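PDB 6VC6: 6-phospho-alpha-glucosidase from Merdibacter massiliensis, which probably hydrolyses 6-phospho-alpha-glucosides to release glucose 6-phosphate, using NAD and a manganese ion in the manner of family 4 glycosidases. Local coordinates for residues G115-I127 / S146-F160. Sequence-based numbering, arbitrary orientation.
Sequences GMAYGLRSCVDMI and SNPAAIVAEALRREF. With NAD (nicotinamide-adenine-dinucleotide), chain G; G6P (6-O-phosphono-alpha-D-glucopyranose), chain F.
Ser122 and Tyr118, one helical turn apart, both meet the carbonyl of Asn147. Serine suits its place because its CB points at the other segment, and OG donates to the buried Asn147 O over 2.7 Å, in the carbonyl plane and on a lone pair. The Tyr118 ring, with CG anti to the backbone N (chi1 -175°), takes Asn147 O near the rim of one face and, on the same face, Pro148 CD, the latter a CH-pi contact with CD 3.9 Å from the ring centroid. A cis peptide bond precedes Pro148, whose CG and CD lie against Gly119. Having no side chain, Gly119 also lets Ile151 enter as a knob among Gly115, Met116, Gly119 and Cys123. The two helix segments cross at -38°, their axes 9.1 Å apart at closest approach. Cys123 SG lies 3.7 Å from Ala155 CB, small side chains that suit a close approach, while selenomethionine Met126, bent at chi2 and chi3, crosses Val152 and Leu156 at about right angles. Ile127 CG2 rests on the aliphatic part of Glu159, whose carboxylate is hydrogen-bonded to His131 and Tyr399. Asn147 OD1 closes an Asx turn with Ala149 N; this and the Ser122 bond probably fix the amide so that ND2 donates to both NAD O2D and G6P O3.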
ATOM      1  N   GLY A 115      -2.631 -12.336   2.822  1.00 32.56           N
ATOM      2  CA  GLY A 115      -2.001 -11.108   3.273  1.00 39.00           C
ATOM      3  C   GLY A 115      -1.031 -11.330   4.417  1.00 36.88           C
ATOM      4  O   GLY A 115       0.047 -10.731   4.454  1.00 36.02           O
HETATM    5  N   MSE A 116      -1.393 -12.193   5.360  1.00 35.53           N
HETATM    6  CA  MSE A 116      -0.540 -12.466   6.508  1.00 42.04           C
HETATM    7  C   MSE A 116       0.685 -13.277   6.097  1.00 36.07           C
HETATM    8  O   MSE A 116       1.758 -13.132   6.682  1.00 35.16           O
HETATM    9  CB  MSE A 116      -1.329 -13.191   7.597  1.00 38.80           C
HETATM   10  CG  MSE A 116      -2.323 -12.289   8.318  1.00 44.04           C
HETATM   11 SE   MSE A 116      -3.268 -13.176   9.772  1.00 54.31          SE
HETATM   12  CE  MSE A 116      -4.560 -14.181   8.714  1.00 49.23           C
ATOM     13  N   ALA A 117       0.518 -14.133   5.088  1.00 38.09           N
ATOM     14  CA  ALA A 117       1.667 -14.830   4.519  1.00 34.81           C
ATOM     15  C   ALA A 117       2.604 -13.847   3.831  1.00 34.34           C
ATOM     16  O   ALA A 117       3.825 -13.895   4.023  1.00 34.42           O
ATOM     17  CB  ALA A 117       1.199 -15.903   3.540  1.00 38.17           C
ATOM     18  N   TYR A 118       2.044 -12.951   3.015  1.00 31.88           N
ATOM     19  CA  TYR A 118       2.827 -11.860   2.452  1.00 36.38           C
ATOM     20  C   TYR A 118       3.408 -10.976   3.548  1.00 36.94           C
ATOM     21  O   TYR A 118       4.523 -10.462   3.408  1.00 34.98           O
ATOM     22  CB  TYR A 118       1.952 -11.043   1.497  1.00 36.99           C
ATOM     23  CG  TYR A 118       2.665  -9.943   0.740  1.00 35.39           C
ATOM     24  CD1 TYR A 118       4.018 -10.038   0.436  1.00 36.24           C
ATOM     25  CD2 TYR A 118       1.978  -8.811   0.319  1.00 36.76           C
ATOM     26  CE1 TYR A 118       4.667  -9.031  -0.257  1.00 37.34           C
ATOM     27  CE2 TYR A 118       2.617  -7.802  -0.375  1.00 37.77           C
ATOM     28  CZ  TYR A 118       3.961  -7.916  -0.661  1.00 39.82           C
ATOM     29  OH  TYR A 118       4.598  -6.910  -1.351  1.00 32.44           O
ATOM     30  N   GLY A 119       2.677 -10.803   4.653  1.00 35.53           N
ATOM     31  CA  GLY A 119       3.178  -9.979   5.739  1.00 34.93           C
ATOM     32  C   GLY A 119       4.418 -10.555   6.395  1.00 38.17           C
ATOM     33  O   GLY A 119       5.353  -9.821   6.727  1.00 32.88           O
ATOM     34  N   LEU A 120       4.446 -11.875   6.588  1.00 33.23           N
ATOM     35  CA  LEU A 120       5.609 -12.503   7.205  1.00 39.11           C
ATOM     36  C   LEU A 120       6.835 -12.396   6.308  1.00 38.03           C
ATOM     37  O   LEU A 120       7.954 -12.203   6.798  1.00 38.83           O
ATOM     38  CB  LEU A 120       5.305 -13.963   7.537  1.00 37.16           C
ATOM     39  CG  LEU A 120       4.471 -14.194   8.799  1.00 38.35           C
ATOM     40  CD1 LEU A 120       4.360 -15.678   9.114  1.00 38.04           C
ATOM     41  CD2 LEU A 120       5.059 -13.433   9.979  1.00 35.98           C
ATOM     42  N   ARG A 121       6.646 -12.517   4.992  1.00 36.10           N
ATOM     43  CA  ARG A 121       7.757 -12.315   4.066  1.00 36.64           C
ATOM     44  C   ARG A 121       8.238 -10.870   4.097  1.00 39.76           C
ATOM     45  O   ARG A 121       9.445 -10.608   4.045  1.00 36.23           O
ATOM     46  CB  ARG A 121       7.343 -12.705   2.648  1.00 37.80           C
ATOM     47  CG  ARG A 121       7.140 -14.193   2.437  1.00 39.37           C
ATOM     48  CD  ARG A 121       7.125 -14.541   0.954  1.00 33.70           C
ATOM     49  NE  ARG A 121       6.103 -13.797   0.221  1.00 29.96           N
ATOM     50  CZ  ARG A 121       4.819 -14.138   0.175  1.00 36.92           C
ATOM     51  NH1 ARG A 121       4.389 -15.212   0.823  1.00 29.92           N
ATOM     52  NH2 ARG A 121       3.962 -13.401  -0.520  1.00 32.46           N
ATOM     53  N   SER A 122       7.305  -9.919   4.183  1.00 33.89           N
ATOM     54  CA  SER A 122       7.684  -8.510   4.174  1.00 38.10           C
ATOM     55  C   SER A 122       8.384  -8.115   5.468  1.00 35.19           C
ATOM     56  O   SER A 122       9.318  -7.306   5.446  1.00 37.53           O
ATOM     57  CB  SER A 122       6.451  -7.639   3.936  1.00 36.45           C
ATOM     58  OG  SER A 122       5.946  -7.826   2.627  1.00 41.62           O
ATOM     59  N   CYS A 123       7.951  -8.674   6.602  1.00 36.29           N
ATOM     60  CA  CYS A 123       8.609  -8.375   7.872  1.00 39.01           C
ATOM     61  C   CYS A 123      10.095  -8.704   7.817  1.00 37.94           C
ATOM     62  O   CYS A 123      10.931  -7.921   8.282  1.00 38.93           O
ATOM     63  CB  CYS A 123       7.941  -9.147   9.010  1.00 38.95           C
ATOM     64  SG  CYS A 123       6.327  -8.520   9.513  1.00 44.01           S
ATOM     65  N   VAL A 124      10.440  -9.859   7.246  1.00 38.74           N
ATOM     66  CA  VAL A 124      11.838 -10.273   7.172  1.00 40.96           C
ATOM     67  C   VAL A 124      12.625  -9.342   6.256  1.00 40.63           C
ATOM     68  O   VAL A 124      13.703  -8.857   6.614  1.00 41.96           O
ATOM     69  CB  VAL A 124      11.934 -11.737   6.707  1.00 41.10           C
ATOM     70  CG1 VAL A 124      13.379 -12.111   6.413  1.00 38.55           C
ATOM     71  CG2 VAL A 124      11.335 -12.667   7.752  1.00 40.16           C
ATOM     72  N   ASP A 125      12.090  -9.071   5.063  1.00 38.90           N
ATOM     73  CA  ASP A 125      12.847  -8.327   4.063  1.00 41.51           C
ATOM     74  C   ASP A 125      12.838  -6.823   4.318  1.00 42.03           C
ATOM     75  O   ASP A 125      13.812  -6.142   3.977  1.00 41.24           O
ATOM     76  CB  ASP A 125      12.302  -8.626   2.666  1.00 41.50           C
ATOM     77  CG  ASP A 125      12.778  -9.964   2.126  1.00 45.09           C
ATOM     78  OD1 ASP A 125      13.263 -10.792   2.925  1.00 45.90           O
ATOM     79  OD2 ASP A 125      12.665 -10.186   0.902  1.00 42.12           O
HETATM   80  N   MSE A 126      11.768  -6.284   4.878  1.00 37.72           N
HETATM   81  CA  MSE A 126      11.711  -4.864   5.173  1.00 39.51           C
HETATM   82  C   MSE A 126      12.658  -4.479   6.292  1.00 41.36           C
HETATM   83  O   MSE A 126      13.352  -3.481   6.154  1.00 36.78           O
HETATM   84  CB  MSE A 126      10.309  -4.393   5.522  1.00 36.80           C
HETATM   85  CG  MSE A 126       9.367  -4.217   4.341  1.00 39.69           C
HETATM   86 SE   MSE A 126       9.865  -2.800   3.098  0.70 50.75          SE
HETATM   87  CE  MSE A 126       9.849  -1.276   4.297  1.00 46.95           C
ATOM     88  N   ILE A 127      12.698  -5.235   7.379  1.00 39.55           N
ATOM     89  CA  ILE A 127      13.592  -4.953   8.498  1.00 40.31           C
ATOM     90  C   ILE A 127      15.047  -5.109   8.072  1.00 38.47           C
ATOM     91  O   ILE A 127      15.916  -4.324   8.475  1.00 41.25           O
ATOM     92  CB  ILE A 127      13.239  -5.857   9.694  1.00 40.47           C
ATOM     93  CG1 ILE A 127      11.916  -5.402  10.316  1.00 40.05           C
ATOM     94  CG2 ILE A 127      14.355  -5.856  10.729  1.00 41.19           C
ATOM     95  CD1 ILE A 127      11.404  -6.306  11.407  1.00 37.84           C
ATOM     96  N   SER A 146       5.489  -0.482   0.263  1.00 40.02           N
ATOM     97  CA  SER A 146       5.536  -1.939   0.264  1.00 33.58           C
ATOM     98  C   SER A 146       4.510  -2.562   1.199  1.00 40.86           C
ATOM     99  O   SER A 146       4.417  -2.202   2.356  1.00 33.82           O
ATOM    100  CB  SER A 146       6.933  -2.428   0.654  1.00 39.95           C
ATOM    101  OG  SER A 146       7.954  -1.716  -0.013  1.00 41.14           O
ATOM    102  N   ASN A 147       3.774  -3.532   0.676  1.00 37.62           N
ATOM    103  CA  ASN A 147       2.685  -4.190   1.390  1.00 36.41           C
ATOM    104  C   ASN A 147       3.105  -5.490   2.090  1.00 40.20           C
ATOM    105  O   ASN A 147       4.166  -5.998   1.782  1.00 38.03           O
ATOM    106  CB  ASN A 147       1.516  -4.454   0.449  1.00 38.24           C
ATOM    107  CG  ASN A 147       0.543  -3.300   0.393  1.00 42.48           C
ATOM    108  OD1 ASN A 147       0.103  -2.804   1.414  1.00 36.66           O
ATOM    109  ND2 ASN A 147       0.204  -2.875  -0.805  1.00 39.94           N
ATOM    110  N   PRO A 148       2.292  -5.987   3.011  1.00 36.75           N
ATOM    111  CA  PRO A 148       1.050  -5.331   3.425  1.00 34.93           C
ATOM    112  C   PRO A 148       1.317  -4.243   4.446  1.00 39.69           C
ATOM    113  O   PRO A 148       1.920  -4.504   5.466  1.00 35.48           O
ATOM    114  CB  PRO A 148       0.246  -6.445   4.074  1.00 38.23           C
ATOM    115  CG  PRO A 148       1.030  -7.679   3.918  1.00 36.51           C
ATOM    116  CD  PRO A 148       2.415  -7.345   3.529  1.00 33.89           C
ATOM    117  N   ALA A 149       0.861  -3.039   4.156  1.00 34.90           N
ATOM    118  CA  ALA A 149       1.265  -1.858   4.886  1.00 38.22           C
ATOM    119  C   ALA A 149       0.944  -1.915   6.373  1.00 36.61           C
ATOM    120  O   ALA A 149       1.731  -1.473   7.185  1.00 35.57           O
ATOM    121  CB  ALA A 149       0.670  -0.614   4.255  1.00 35.72           C
ATOM    122  N   ALA A 150      -0.214  -2.443   6.728  1.00 35.71           N
ATOM    123  CA  ALA A 150      -0.595  -2.510   8.134  1.00 44.30           C
ATOM    124  C   ALA A 150       0.352  -3.387   8.940  1.00 44.04           C
ATOM    125  O   ALA A 150       0.715  -3.051  10.055  1.00 37.39           O
ATOM    126  CB  ALA A 150      -2.021  -3.005   8.280  1.00 40.29           C
ATOM    127  N   ILE A 151       0.751  -4.511   8.368  1.00 37.08           N
ATOM    128  CA  ILE A 151       1.645  -5.424   9.072  1.00 33.51           C
ATOM    129  C   ILE A 151       3.066  -4.874   9.092  1.00 34.18           C
ATOM    130  O   ILE A 151       3.773  -4.981  10.102  1.00 32.37           O
ATOM    131  CB  ILE A 151       1.585  -6.824   8.434  1.00 34.38           C
ATOM    132  CG1 ILE A 151       0.184  -7.418   8.593  1.00 32.41           C
ATOM    133  CG2 ILE A 151       2.631  -7.745   9.049  1.00 29.90           C
ATOM    134  CD1 ILE A 151      -0.090  -8.590   7.680  1.00 35.02           C
ATOM    135  N   VAL A 152       3.504  -4.270   7.984  1.00 32.34           N
ATOM    136  CA  VAL A 152       4.858  -3.726   7.918  1.00 31.10           C
ATOM    137  C   VAL A 152       5.028  -2.589   8.918  1.00 33.78           C
ATOM    138  O   VAL A 152       6.047  -2.502   9.613  1.00 30.77           O
ATOM    139  CB  VAL A 152       5.184  -3.272   6.482  1.00 34.37           C
ATOM    140  CG1 VAL A 152       6.500  -2.509   6.450  1.00 32.52           C
ATOM    141  CG2 VAL A 152       5.240  -4.470   5.547  1.00 35.34           C
ATOM    142  N   ALA A 153       4.030  -1.706   9.013  1.00 34.57           N
ATOM    143  CA  ALA A 153       4.123  -0.581   9.941  1.00 33.30           C
ATOM    144  C   ALA A 153       4.208  -1.057  11.385  1.00 31.99           C
ATOM    145  O   ALA A 153       4.934  -0.472  12.198  1.00 35.08           O
ATOM    146  CB  ALA A 153       2.929   0.355   9.754  1.00 29.55           C
ATOM    147  N   GLU A 154       3.474  -2.120  11.723  1.00 33.63           N
ATOM    148  CA  GLU A 154       3.522  -2.644  13.083  1.00 33.78           C
ATOM    149  C   GLU A 154       4.886  -3.247  13.396  1.00 35.31           C
ATOM    150  O   GLU A 154       5.422  -3.046  14.493  1.00 32.09           O
ATOM    151  CB  GLU A 154       2.412  -3.678  13.283  1.00 33.40           C
ATOM    152  CG  GLU A 154       2.560  -4.532  14.534  1.00 32.59           C
ATOM    153  CD  GLU A 154       2.374  -3.744  15.820  1.00 40.07           C
ATOM    154  OE1 GLU A 154       1.835  -2.618  15.765  1.00 36.07           O
ATOM    155  OE2 GLU A 154       2.766  -4.257  16.890  1.00 38.42           O
ATOM    156  N   ALA A 155       5.468  -3.978  12.443  1.00 34.26           N
ATOM    157  CA  ALA A 155       6.788  -4.560  12.665  1.00 35.53           C
ATOM    158  C   ALA A 155       7.865  -3.482  12.728  1.00 35.09           C
ATOM    159  O   ALA A 155       8.803  -3.582  13.528  1.00 35.55           O
ATOM    160  CB  ALA A 155       7.108  -5.575  11.569  1.00 34.08           C
ATOM    161  N   LEU A 156       7.748  -2.445  11.895  1.00 34.99           N
ATOM    162  CA  LEU A 156       8.731  -1.368  11.918  1.00 35.38           C
ATOM    163  C   LEU A 156       8.595  -0.509  13.170  1.00 37.87           C
ATOM    164  O   LEU A 156       9.575   0.104  13.607  1.00 38.18           O
ATOM    165  CB  LEU A 156       8.597  -0.506  10.662  1.00 29.29           C
ATOM    166  CG  LEU A 156       8.949  -1.196   9.343  1.00 40.05           C
ATOM    167  CD1 LEU A 156       8.940  -0.204   8.190  1.00 37.59           C
ATOM    168  CD2 LEU A 156      10.296  -1.901   9.440  1.00 34.22           C
ATOM    169  N   ARG A 157       7.395  -0.451  13.752  1.00 35.03           N
ATOM    170  CA  ARG A 157       7.218   0.261  15.013  1.00 35.31           C
ATOM    171  C   ARG A 157       8.045  -0.377  16.122  1.00 39.94           C
ATOM    172  O   ARG A 157       8.625   0.325  16.959  1.00 33.86           O
ATOM    173  CB  ARG A 157       5.737   0.289  15.394  1.00 36.16           C
ATOM    174  CG  ARG A 157       5.451   0.907  16.754  1.00 37.33           C
ATOM    175  CD  ARG A 157       4.011   0.666  17.184  1.00 36.51           C
ATOM    176  NE  ARG A 157       3.769  -0.724  17.563  1.00 35.03           N
ATOM    177  CZ  ARG A 157       4.078  -1.240  18.749  1.00 39.59           C
ATOM    178  NH1 ARG A 157       4.647  -0.483  19.677  1.00 38.44           N
ATOM    179  NH2 ARG A 157       3.819  -2.514  19.009  1.00 31.87           N
ATOM    180  N   ARG A 158       8.117  -1.709  16.139  1.00 34.19           N
ATOM    181  CA  ARG A 158       8.883  -2.402  17.167  1.00 33.52           C
ATOM    182  C   ARG A 158      10.378  -2.377  16.873  1.00 36.34           C
ATOM    183  O   ARG A 158      11.190  -2.194  17.787  1.00 41.23           O
ATOM    184  CB  ARG A 158       8.400  -3.847  17.299  1.00 37.37           C
ATOM    185  CG  ARG A 158       6.916  -3.997  17.594  1.00 39.07           C
ATOM    186  CD  ARG A 158       6.608  -5.409  18.061  1.00 36.16           C
ATOM    187  NE  ARG A 158       5.180  -5.709  18.026  1.00 50.19           N
ATOM    188  CZ  ARG A 158       4.659  -6.882  18.371  1.00 50.87           C
ATOM    189  NH1 ARG A 158       5.451  -7.868  18.774  1.00 37.89           N
ATOM    190  NH2 ARG A 158       3.347  -7.074  18.308  1.00 40.02           N
ATOM    191  N   GLU A 159      10.760  -2.561  15.607  1.00 35.58           N
ATOM    192  CA  GLU A 159      12.177  -2.667  15.271  1.00 36.22           C
ATOM    193  C   GLU A 159      12.877  -1.317  15.369  1.00 39.52           C
ATOM    194  O   GLU A 159      14.037  -1.244  15.792  1.00 39.44           O
ATOM    195  CB  GLU A 159      12.343  -3.255  13.871  1.00 37.68           C
ATOM    196  CG  GLU A 159      13.788  -3.527  13.481  1.00 40.20           C
ATOM    197  CD  GLU A 159      14.377  -4.716  14.213  1.00 43.12           C
ATOM    198  OE1 GLU A 159      13.630  -5.679  14.486  1.00 43.22           O
ATOM    199  OE2 GLU A 159      15.589  -4.689  14.514  1.00 51.19           O
ATOM    200  N   PHE A 160      12.196  -0.240  14.985  1.00 34.29           N
ATOM    201  CA  PHE A 160      12.773   1.104  14.973  1.00 38.84           C
ATOM    202  C   PHE A 160      11.881   2.042  15.775  1.00 38.35           C
ATOM    203  O   PHE A 160      11.189   2.900  15.212  1.00 40.32           O
ATOM    204  CB  PHE A 160      12.958   1.601  13.540  1.00 35.65           C
ATOM    205  CG  PHE A 160      13.697   0.637  12.657  1.00 42.03           C
ATOM    206  CD1 PHE A 160      15.081   0.573  12.683  1.00 41.02           C
ATOM    207  CD2 PHE A 160      13.008  -0.212  11.804  1.00 36.67           C
ATOM    208  CE1 PHE A 160      15.764  -0.315  11.873  1.00 39.48           C
ATOM    209  CE2 PHE A 160      13.686  -1.102  10.992  1.00 42.82           C
ATOM    210  CZ  PHE A 160      15.067  -1.155  11.028  1.00 39.17           C
TER
HETATM  211  PA  NAD G 503       6.650  -6.492  -8.589  1.00 40.71           P
HETATM  212  O1A NAD G 503       6.367  -6.091 -10.016  1.00 40.30           O
HETATM  213  O2A NAD G 503       6.960  -7.932  -8.257  1.00 43.12           O
HETATM  214  O5B NAD G 503       7.854  -5.583  -8.033  1.00 43.04           O
HETATM  215  C5B NAD G 503       8.551  -5.951  -6.848  1.00 41.79           C
HETATM  216  C4B NAD G 503      10.032  -5.654  -7.019  1.00 40.45           C
HETATM  217  O4B NAD G 503      10.668  -5.600  -5.740  1.00 41.15           O
HETATM  218  C3B NAD G 503      10.708  -6.756  -7.818  1.00 40.41           C
HETATM  219  O3B NAD G 503      11.451  -6.178  -8.893  1.00 40.36           O
HETATM  220  C2B NAD G 503      11.658  -7.425  -6.849  1.00 39.24           C
HETATM  221  O2B NAD G 503      12.885  -7.766  -7.498  1.00 43.08           O
HETATM  222  C1B NAD G 503      11.875  -6.362  -5.787  1.00 38.24           C
HETATM  223  N9A NAD G 503      12.193  -6.957  -4.466  1.00 37.31           N
HETATM  224  C8A NAD G 503      11.608  -8.028  -3.897  1.00 43.58           C
HETATM  225  N7A NAD G 503      12.160  -8.296  -2.684  1.00 42.42           N
HETATM  226  C5A NAD G 503      13.124  -7.382  -2.468  1.00 39.88           C
HETATM  227  C6A NAD G 503      14.099  -7.083  -1.392  1.00 40.55           C
HETATM  228  N6A NAD G 503      14.157  -7.836  -0.267  1.00 40.85           N
HETATM  229  N1A NAD G 503      14.931  -6.031  -1.570  1.00 42.71           N
HETATM  230  C2A NAD G 503      14.887  -5.272  -2.681  1.00 42.51           C
HETATM  231  N3A NAD G 503      14.031  -5.487  -3.695  1.00 43.05           N
HETATM  232  C4A NAD G 503      13.144  -6.508  -3.648  1.00 38.87           C
HETATM  233  O3  NAD G 503       5.431  -6.012  -7.652  1.00 40.65           O
HETATM  234  PN  NAD G 503       4.439  -4.817  -8.064  1.00 40.40           P
HETATM  235  O1N NAD G 503       3.129  -5.420  -8.515  1.00 36.68           O
HETATM  236  O2N NAD G 503       5.169  -3.826  -8.940  1.00 35.23           O
HETATM  237  O5D NAD G 503       4.211  -4.146  -6.622  1.00 37.98           O
HETATM  238  C5D NAD G 503       5.200  -3.281  -6.069  1.00 37.33           C
HETATM  239  C4D NAD G 503       4.882  -3.069  -4.597  1.00 40.68           C
HETATM  240  O4D NAD G 503       4.110  -1.878  -4.430  1.00 39.64           O
HETATM  241  C3D NAD G 503       4.046  -4.222  -4.060  1.00 39.39           C
HETATM  242  O3D NAD G 503       4.594  -4.653  -2.813  1.00 39.87           O
HETATM  243  C2D NAD G 503       2.683  -3.621  -3.807  1.00 36.49           C
HETATM  244  O2D NAD G 503       2.052  -4.226  -2.678  1.00 38.34           O
HETATM  245  C1D NAD G 503       3.032  -2.169  -3.541  1.00 39.43           C
HETATM  246  N1N NAD G 503       1.893  -1.274  -3.732  1.00 38.32           N
HETATM  247  C2N NAD G 503       1.420  -0.663  -2.646  1.00 39.57           C
HETATM  248  C3N NAD G 503       0.345   0.205  -2.724  1.00 42.64           C
HETATM  249  C7N NAD G 503      -0.148   0.862  -1.470  1.00 41.80           C
HETATM  250  O7N NAD G 503      -1.226   1.433  -1.476  1.00 39.00           O
HETATM  251  N7N NAD G 503       0.608   0.790  -0.375  1.00 37.90           N
HETATM  252  C4N NAD G 503      -0.239   0.450  -3.959  1.00 42.72           C
HETATM  253  C5N NAD G 503       0.269  -0.202  -5.079  1.00 41.64           C
HETATM  254  C6N NAD G 503       1.353  -1.065  -4.939  1.00 38.14           C
HETATM  255  C1  G6P F 502      -4.981  -1.091  -3.985  1.00 41.07           C
HETATM  256  C2  G6P F 502      -4.119  -0.926  -2.725  1.00 40.99           C
HETATM  257  C3  G6P F 502      -2.729  -1.529  -2.831  1.00 37.01           C
HETATM  258  C4  G6P F 502      -2.825  -2.862  -3.534  1.00 44.51           C
HETATM  259  C5  G6P F 502      -3.218  -2.586  -4.973  1.00 39.51           C
HETATM  260  C6  G6P F 502      -3.441  -3.905  -5.700  1.00 40.70           C
HETATM  261  O1  G6P F 502      -5.417   0.198  -4.436  1.00 46.74           O
HETATM  262  O2  G6P F 502      -4.000   0.469  -2.414  1.00 42.25           O
HETATM  263  O3  G6P F 502      -2.154  -1.700  -1.532  1.00 41.11           O
HETATM  264  O4  G6P F 502      -1.553  -3.515  -3.492  1.00 36.86           O
HETATM  265  O5  G6P F 502      -4.428  -1.829  -5.094  1.00 43.75           O
HETATM  266  O6  G6P F 502      -3.225  -3.702  -7.092  1.00 48.85           O
HETATM  267  P   G6P F 502      -3.083  -4.958  -8.086  1.00 39.36           P
HETATM  268  O1P G6P F 502      -1.626  -5.331  -7.954  1.00 38.52           O
HETATM  269  O2P G6P F 502      -4.044  -5.987  -7.539  1.00 37.92           O
HETATM  270  O3P G6P F 502      -3.486  -4.402  -9.431  1.00 38.09           O